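Local coordinates for Lmo1499 protein (PDB 4IIW) that probably acts as a lytic transglycosylase that cleaves nascent peptidoglycan strands endolytically and so terminates their elongation, at residues Lys153-Thr158 and Ala200-Ile205; Asp77-Ala82 and Lys99-Lys104. All coordinates share one frame; numbering follows the deposited sequence.

In the fold
Contact 2 (77-82 with 99-104) is complete, both segments included, before the chain reaches contact 1 (153-158 with 200-205). Their centres lie 42 Å apart and their nearest atoms about 29 Å apart, without touching. Contact 2 joins the loop between helix 65-75 and strand 83-87 to the end of helix 93-102, beside the antiparallel pair 39-43 and 83-87. Contact 1 lies where helices 145-154 and 190-204 both end. The contacts share no helix or sheet, although all four segments belong to the YceG-like region. Contact 1 joins the ends of two helices; contact 2 sets a loop against the end of one, in a separate part of an elongated chain. Both lie away from the predicted catalytic residue E232.

Contact 1: residues Lys153-Thr158 and Ala200-Ile205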
ATOM      1  N   LYS B 153     -16.720 -41.493 -47.634  1.00 49.91           N
ATOM      2  CA  LYS B 153     -15.913 -42.148 -48.634  1.00 50.88           C
ATOM      3  C   LYS B 153     -14.766 -42.963 -48.003  1.00 49.33           C
ATOM      4  O   LYS B 153     -14.457 -44.064 -48.466  1.00 49.78           O
ATOM      5  CB  LYS B 153     -15.357 -41.087 -49.598  1.00 52.48           C
ATOM      6  CG  LYS B 153     -14.881 -41.619 -50.952  1.00 56.45           C
ATOM      7  CD  LYS B 153     -16.052 -42.138 -51.824  1.00 57.61           C
ATOM      8  CE  LYS B 153     -15.550 -42.746 -53.129  1.00 57.75           C
ATOM      9  NZ  LYS B 153     -14.598 -43.868 -52.879  1.00 56.01           N
ATOM     10  N   ALA B 154     -14.152 -42.430 -46.947  1.00 46.56           N
ATOM     11  CA  ALA B 154     -13.000 -43.072 -46.310  1.00 46.01           C
ATOM     12  C   ALA B 154     -13.343 -44.249 -45.396  1.00 45.89           C
ATOM     13  O   ALA B 154     -12.526 -45.172 -45.232  1.00 44.34           O
ATOM     14  CB  ALA B 154     -12.180 -42.031 -45.526  1.00 44.64           C
ATOM     15  N   TYR B 155     -14.528 -44.197 -44.788  1.00 45.86           N
ATOM     16  CA  TYR B 155     -14.991 -45.243 -43.872  1.00 45.61           C
ATOM     17  C   TYR B 155     -16.415 -45.689 -44.251  1.00 47.59           C
ATOM     18  O   TYR B 155     -17.356 -45.554 -43.469  1.00 46.52           O
ATOM     19  CB  TYR B 155     -14.912 -44.721 -42.450  1.00 44.39           C
ATOM     20  CG  TYR B 155     -13.524 -44.289 -42.138  1.00 41.47           C
ATOM     21  CD1 TYR B 155     -12.579 -45.205 -41.726  1.00 38.15           C
ATOM     22  CD2 TYR B 155     -13.131 -42.980 -42.308  1.00 44.09           C
ATOM     23  CE1 TYR B 155     -11.289 -44.827 -41.471  1.00 38.89           C
ATOM     24  CE2 TYR B 155     -11.819 -42.585 -42.039  1.00 43.79           C
ATOM     25  CZ  TYR B 155     -10.908 -43.515 -41.627  1.00 38.99           C
ATOM     26  OH  TYR B 155      -9.602 -43.156 -41.375  1.00 45.52           O
ATOM     27  N   PRO B 156     -16.548 -46.288 -45.443  1.00 49.35           N
ATOM     28  CA  PRO B 156     -17.849 -46.645 -45.994  1.00 51.89           C
ATOM     29  C   PRO B 156     -18.641 -47.705 -45.235  1.00 53.29           C
ATOM     30  O   PRO B 156     -19.862 -47.767 -45.400  1.00 53.25           O
ATOM     31  CB  PRO B 156     -17.508 -47.123 -47.407  1.00 52.62           C
ATOM     32  CG  PRO B 156     -16.111 -47.614 -47.319  1.00 51.99           C
ATOM     33  CD  PRO B 156     -15.437 -46.887 -46.206  1.00 49.17           C
ATOM     34  N   GLU B 157     -17.968 -48.527 -44.429  1.00 54.29           N
ATOM     35  CA  GLU B 157     -18.660 -49.566 -43.656  1.00 56.63           C
ATOM     36  C   GLU B 157     -19.260 -48.954 -42.386  1.00 55.06           C
ATOM     37  O   GLU B 157     -20.186 -49.524 -41.800  1.00 56.51           O
ATOM     38  CB  GLU B 157     -17.711 -50.679 -43.196  1.00 58.08           C
ATOM     39  CG  GLU B 157     -16.721 -51.234 -44.208  1.00 65.76           C
ATOM     40  CD  GLU B 157     -17.367 -51.766 -45.454  1.00 76.86           C
ATOM     41  OE1 GLU B 157     -18.574 -52.109 -45.419  1.00 82.55           O
ATOM     42  OE2 GLU B 157     -16.647 -51.849 -46.478  1.00 86.42           O
ATOM     43  N   THR B 158     -18.735 -47.795 -41.976  1.00 51.50           N
ATOM     44  CA  THR B 158     -19.105 -47.169 -40.712  1.00 48.90           C
ATOM     45  C   THR B 158     -19.950 -45.933 -40.836  1.00 47.70           C
ATOM     46  O   THR B 158     -20.973 -45.848 -40.189  1.00 48.65           O
ATOM     47  CB  THR B 158     -17.827 -46.830 -39.909  1.00 48.19           C
ATOM     48  OG1 THR B 158     -17.142 -48.044 -39.582  1.00 50.02           O
ATOM     49  CG2 THR B 158     -18.157 -46.108 -38.626  1.00 47.21           C
ATOM     50  N   ALA B 200     -11.113 -44.506 -35.274  1.00 42.17           N
ATOM     51  CA  ALA B 200     -11.186 -45.330 -34.069  1.00 43.08           C
ATOM     52  C   ALA B 200     -12.557 -46.023 -33.997  1.00 43.33           C
ATOM     53  O   ALA B 200     -12.646 -47.200 -33.641  1.00 43.22           O
ATOM     54  CB  ALA B 200     -10.938 -44.498 -32.822  1.00 42.54           C
ATOM     55  N   THR B 201     -13.620 -45.301 -34.350  1.00 42.65           N
ATOM     56  CA  THR B 201     -14.953 -45.887 -34.304  1.00 43.71           C
ATOM     57  C   THR B 201     -14.996 -47.082 -35.252  1.00 45.54           C
ATOM     58  O   THR B 201     -15.385 -48.166 -34.857  1.00 46.90           O
ATOM     59  CB  THR B 201     -16.064 -44.875 -34.676  1.00 44.20           C
ATOM     60  OG1 THR B 201     -16.157 -43.845 -33.670  1.00 42.02           O
ATOM     61  CG2 THR B 201     -17.432 -45.601 -34.833  1.00 40.97           C
ATOM     62  N   ASP B 202     -14.553 -46.865 -36.490  1.00 45.86           N
ATOM     63  CA  ASP B 202     -14.512 -47.890 -37.521  1.00 46.94           C
ATOM     64  C   ASP B 202     -13.742 -49.122 -37.051  1.00 48.87           C
ATOM     65  O   ASP B 202     -14.206 -50.234 -37.231  1.00 52.71           O
ATOM     66  CB  ASP B 202     -13.872 -47.320 -38.802  1.00 46.78           C
ATOM     67  CG  ASP B 202     -13.875 -48.315 -39.970  1.00 51.63           C
ATOM     68  OD1 ASP B 202     -14.974 -48.621 -40.505  1.00 54.86           O
ATOM     69  OD2 ASP B 202     -12.769 -48.741 -40.390  1.00 52.23           O
ATOM     70  N   VAL B 203     -12.576 -48.920 -36.447  1.00 48.83           N
ATOM     71  CA  VAL B 203     -11.761 -50.020 -35.963  1.00 50.16           C
ATOM     72  C   VAL B 203     -12.394 -50.764 -34.807  1.00 53.08           C
ATOM     73  O   VAL B 203     -12.366 -51.988 -34.748  1.00 56.70           O
ATOM     74  CB  VAL B 203     -10.418 -49.515 -35.410  1.00 50.16           C
ATOM     75  CG1 VAL B 203      -9.649 -50.664 -34.740  1.00 45.39           C
ATOM     76  CG2 VAL B 203      -9.594 -48.829 -36.513  1.00 47.41           C
ATOM     77  N   ASN B 204     -12.982 -50.013 -33.894  1.00 54.14           N
ATOM     78  CA  ASN B 204     -13.464 -50.578 -32.645  1.00 55.81           C
ATOM     79  C   ASN B 204     -14.835 -51.191 -32.647  1.00 57.55           C
ATOM     80  O   ASN B 204     -15.217 -51.807 -31.656  1.00 61.21           O
ATOM     81  CB  ASN B 204     -13.306 -49.538 -31.529  1.00 55.22           C
ATOM     82  CG  ASN B 204     -11.827 -49.260 -31.212  1.00 55.90           C
ATOM     83  OD1 ASN B 204     -11.061 -50.183 -30.944  1.00 60.06           O
ATOM     84  ND2 ASN B 204     -11.431 -48.001 -31.250  1.00 49.27           N
ATOM     85  N   ILE B 205     -15.578 -51.036 -33.735  1.00 57.04           N
ATOM     86  CA  ILE B 205     -16.863 -51.682 -33.832  1.00 58.16           C
ATOM     87  C   ILE B 205     -16.746 -52.917 -34.723  1.00 62.03           C
ATOM     88  O   ILE B 205     -17.738 -53.633 -34.939  1.00 63.83           O
ATOM     89  CB  ILE B 205     -17.970 -50.755 -34.372  1.00 56.53           C
ATOM     90  CG1 ILE B 205     -17.709 -50.367 -35.827  1.00 56.08           C
ATOM     91  CG2 ILE B 205     -18.116 -49.534 -33.491  1.00 53.98           C
ATOM     92  CD1 ILE B 205     -18.808 -49.522 -36.397  1.00 55.65           C
TER
HETATM   93  O   HOH W   1     -15.374 -48.478 -43.383  1.00 39.21           O
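The turn that follows helix 145-154 meets the C-terminal end of helix 190-204 through T158 and D202, whose CA atoms are 5.6 Å apart. The hydroxyl OG1 of T158 donates a hydrogen bond to D202 OD1; the modelled separation of 2.4 Å is very short, and at this resolution its exact length is doubtful. D202 reaches the turn because its CG stands opposite the backbone N (chi1 -176°), which places the carboxylate against the turn. A water extends the link, accepting from E157 N at 2.8 Å and donating to D202 OD1 at 2.9 Å, so that OD1 meets the T158 side chain directly and the backbone of E157 through the water. The other oxygen, OD2, lies in the plane of the Y155 ring at its edge, 3.8 Å from CD1, with ring and carboxylate planes inclined by 61°. The other branch of T158 packs against methyls: its CG2 rests 3.9 Å from T201 CG2, and I205 CD1 comes within 4.1 Å of that same T158 methyl. The turn is itself closed by a backbone bond from T158 N to Y155 O. R209, at the start of helix 209-215, forms a salt bridge with D202 and hydrogen bonds with T158 OG1 and the carbonyl of E157, probably balancing the charge of the aspartate. T201 OG1 is bonded to the carbonyl of Y175. Y155 also packs on T195, V198 and K199 of helix 190-204, and R209 ties the turn to helix 209-215.

Contact 2: residues Asp77-Ala82 and Lys99-Lys104; sequences DTNLKA and KMQEGK
Q101 runs out from helix 93-102, straight past CG, and brings its NE2 against N79 OD1, with D77 OD1 a second, weaker partner. The two side-chain amides of Q101 and N79 stand almost perpendicular, their planes 88° apart. In this arrangement Q101 NE2 gives a nearly straight bond (162°) to N79 OD1 at 2.8 Å, lying in the carbonyl plane of the asparagine on a lone pair, while OD1 stays close to the amide plane of the glutamine. The bond from the same nitrogen to D77 OD1, at 3.2 Å, is more bent. The loop makes an inverse gamma turn centred on N79, whose carbonyl oxygen also receives a CA-H...O contact from Q101. Next to the polar pair, L80 CD2 lies 4.0 Å from M100 CB (M100 is selenomethionine) and equally far from Q101 CG. L80 and M100 both pack on I52 of helix 49-58. K81 meets the helix end as well: its backbone N bonds M100 O at 3.0 Å. Bends at chi2 (-64°) and chi4 fold the chain back, bringing NZ to N79 O at 3.1 Å and, more weakly, to Q101 O. Helix 93-102 finishes in a Schellman motif, with G103 in the C-prime position at positive phi, and K81 CG packs against its CA. Carbonyls of the last helical turn are thus met by a backbone N-H and, only weakly, by an ammonium group that also bonds the loop carbonyl of N79; its positive charge would probably be favourable at the negative end of the helix dipole.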
ATOM      1  N   ASP B  77      -4.303  -4.678 -13.584  1.00 42.46           N
ATOM      2  CA  ASP B  77      -4.226  -5.953 -14.296  1.00 44.52           C
ATOM      3  C   ASP B  77      -5.523  -6.724 -14.108  1.00 45.64           C
ATOM      4  O   ASP B  77      -5.529  -7.847 -13.573  1.00 45.25           O
ATOM      5  CB  ASP B  77      -3.067  -6.786 -13.708  1.00 43.73           C
ATOM      6  CG  ASP B  77      -1.674  -6.127 -13.915  1.00 45.41           C
ATOM      7  OD1 ASP B  77      -1.470  -5.424 -14.921  1.00 42.49           O
ATOM      8  OD2 ASP B  77      -0.771  -6.342 -13.078  1.00 49.31           O
ATOM      9  N   THR B  78      -6.630  -6.133 -14.544  1.00 47.29           N
ATOM     10  CA  THR B  78      -7.943  -6.737 -14.332  1.00 47.73           C
ATOM     11  C   THR B  78      -8.399  -7.734 -15.412  1.00 50.63           C
ATOM     12  O   THR B  78      -9.393  -8.436 -15.217  1.00 52.13           O
ATOM     13  CB  THR B  78      -9.035  -5.646 -14.197  1.00 48.17           C
ATOM     14  OG1 THR B  78      -9.075  -4.857 -15.395  1.00 49.44           O
ATOM     15  CG2 THR B  78      -8.745  -4.755 -13.014  1.00 47.91           C
ATOM     16  N   ASN B  79      -7.691  -7.793 -16.532  1.00 51.88           N
ATOM     17  CA  ASN B  79      -8.030  -8.711 -17.619  1.00 54.94           C
ATOM     18  C   ASN B  79      -7.563 -10.160 -17.356  1.00 54.97           C
ATOM     19  O   ASN B  79      -6.836 -10.736 -18.156  1.00 58.68           O
ATOM     20  CB  ASN B  79      -7.440  -8.188 -18.950  1.00 57.31           C
ATOM     21  CG  ASN B  79      -5.897  -8.001 -18.904  1.00 56.66           C
ATOM     22  OD1 ASN B  79      -5.304  -7.799 -17.846  1.00 53.31           O
ATOM     23  ND2 ASN B  79      -5.262  -8.065 -20.068  1.00 57.92           N
ATOM     24  N   LEU B  80      -8.010 -10.760 -16.257  1.00 52.72           N
ATOM     25  CA  LEU B  80      -7.581 -12.113 -15.891  1.00 52.16           C
ATOM     26  C   LEU B  80      -8.506 -13.205 -16.486  1.00 54.93           C
ATOM     27  O   LEU B  80      -9.692 -13.305 -16.148  1.00 55.59           O
ATOM     28  CB  LEU B  80      -7.500 -12.240 -14.374  1.00 48.98           C
ATOM     29  CG  LEU B  80      -6.735 -11.143 -13.583  1.00 48.45           C
ATOM     30  CD1 LEU B  80      -6.870 -11.366 -12.068  1.00 41.85           C
ATOM     31  CD2 LEU B  80      -5.272 -11.039 -13.953  1.00 42.65           C
ATOM     32  N   LYS B  81      -7.935 -14.049 -17.338  1.00 56.56           N
ATOM     33  CA  LYS B  81      -8.692 -15.076 -18.040  1.00 59.94           C
ATOM     34  C   LYS B  81      -9.068 -16.278 -17.164  1.00 58.29           C
ATOM     35  O   LYS B  81      -8.276 -16.729 -16.365  1.00 57.25           O
ATOM     36  CB  LYS B  81      -7.880 -15.557 -19.252  1.00 63.57           C
ATOM     37  CG  LYS B  81      -7.443 -14.443 -20.232  1.00 67.48           C
ATOM     38  CD  LYS B  81      -8.632 -13.739 -20.919  1.00 74.54           C
ATOM     39  CE  LYS B  81      -8.173 -12.590 -21.842  1.00 79.44           C
ATOM     40  NZ  LYS B  81      -7.452 -11.495 -21.081  1.00 80.30           N
ATOM     41  N   ALA B  82     -10.289 -16.788 -17.323  1.00 59.68           N
ATOM     42  CA  ALA B  82     -10.730 -17.980 -16.587  1.00 59.86           C
ATOM     43  C   ALA B  82      -9.982 -19.211 -17.121  1.00 61.29           C
ATOM     44  O   ALA B  82      -9.438 -19.170 -18.215  1.00 63.95           O
ATOM     45  CB  ALA B  82     -12.247 -18.176 -16.734  1.00 60.13           C
ATOM     46  N   LYS B  99       0.528 -14.784 -16.164  1.00 62.80           N
ATOM     47  CA  LYS B  99      -0.029 -16.021 -16.740  1.00 64.37           C
ATOM     48  C   LYS B  99      -1.534 -15.896 -16.971  1.00 63.20           C
ATOM     49  O   LYS B  99      -2.047 -16.290 -18.014  1.00 66.35           O
ATOM     50  CB  LYS B  99       0.218 -17.244 -15.845  1.00 64.29           C
ATOM     51  CG  LYS B  99       1.538 -17.997 -16.045  1.00 67.55           C
ATOM     52  CD  LYS B  99       1.622 -19.200 -15.078  1.00 67.28           C
ATOM     53  CE  LYS B  99       2.707 -20.221 -15.450  1.00 75.31           C
ATOM     54  NZ  LYS B  99       2.346 -21.039 -16.642  1.00 75.78           N
HETATM   55  N   MSE B 100      -2.246 -15.356 -15.996  1.00 59.71           N
HETATM   56  CA  MSE B 100      -3.692 -15.185 -16.130  1.00 59.12           C
HETATM   57  C   MSE B 100      -4.064 -14.129 -17.189  1.00 59.20           C
HETATM   58  O   MSE B 100      -5.027 -14.303 -17.917  1.00 59.78           O
HETATM   59  CB  MSE B 100      -4.322 -14.867 -14.773  1.00 56.40           C
HETATM   60  CG  MSE B 100      -4.174 -15.999 -13.766  1.00 56.73           C
HETATM   61 SE   MSE B 100      -4.958 -15.675 -12.026  0.93 52.83          SE
HETATM   62  CE  MSE B 100      -4.559 -17.373 -11.235  1.00 54.93           C
ATOM     63  N   GLN B 101      -3.303 -13.049 -17.275  1.00 58.60           N
ATOM     64  CA  GLN B 101      -3.559 -12.022 -18.280  1.00 60.43           C
ATOM     65  C   GLN B 101      -3.441 -12.613 -19.669  1.00 64.65           C
ATOM     66  O   GLN B 101      -4.354 -12.491 -20.486  1.00 65.46           O
ATOM     67  CB  GLN B 101      -2.591 -10.835 -18.148  1.00 59.80           C
ATOM     68  CG  GLN B 101      -2.911  -9.894 -16.988  1.00 56.46           C
ATOM     69  CD  GLN B 101      -1.995  -8.686 -16.946  1.00 57.03           C
ATOM     70  OE1 GLN B 101      -0.785  -8.819 -16.756  1.00 60.83           O
ATOM     71  NE2 GLN B 101      -2.572  -7.498 -17.094  1.00 48.43           N
ATOM     72  N   GLU B 102      -2.307 -13.256 -19.921  1.00 67.26           N
ATOM     73  CA  GLU B 102      -2.030 -13.897 -21.212  1.00 72.15           C
ATOM     74  C   GLU B 102      -2.852 -15.168 -21.407  1.00 72.65           C
ATOM     75  O   GLU B 102      -3.001 -15.650 -22.517  1.00 77.10           O
ATOM     76  CB  GLU B 102      -0.538 -14.226 -21.326  1.00 74.38           C
ATOM     77  CG  GLU B 102       0.366 -12.993 -21.360  1.00 79.30           C
ATOM     78  CD  GLU B 102       1.837 -13.319 -21.105  1.00 86.00           C
ATOM     79  OE1 GLU B 102       2.207 -14.508 -21.142  1.00 89.95           O
ATOM     80  OE2 GLU B 102       2.623 -12.381 -20.845  1.00 90.91           O
ATOM     81  N   GLY B 103      -3.374 -15.714 -20.322  1.00 70.07           N
ATOM     82  CA  GLY B 103      -4.187 -16.915 -20.390  1.00 70.92           C
ATOM     83  C   GLY B 103      -3.373 -18.151 -20.705  1.00 73.37           C
ATOM     84  O   GLY B 103      -3.841 -19.028 -21.435  1.00 76.66           O
ATOM     85  N   LYS B 104      -2.159 -18.224 -20.155  1.00 71.64           N
ATOM     86  CA  LYS B 104      -1.284 -19.365 -20.373  1.00 73.79           C
ATOM     87  C   LYS B 104      -1.698 -20.469 -19.426  1.00 71.24           C
ATOM     88  O   LYS B 104      -1.063 -20.707 -18.407  1.00 70.50           O
ATOM     89  CB  LYS B 104       0.196 -18.993 -20.196  1.00 74.84           C
ATOM     90  CG  LYS B 104       0.753 -17.995 -21.258  1.00 78.44           C
ATOM     91  CD  LYS B 104       0.720 -18.504 -22.737  1.00 86.71           C
ATOM     92  CE  LYS B 104       1.671 -19.684 -22.993  1.00 92.33           C
ATOM     93  NZ  LYS B 104       1.837 -20.016 -24.445  1.00 96.73           N
TER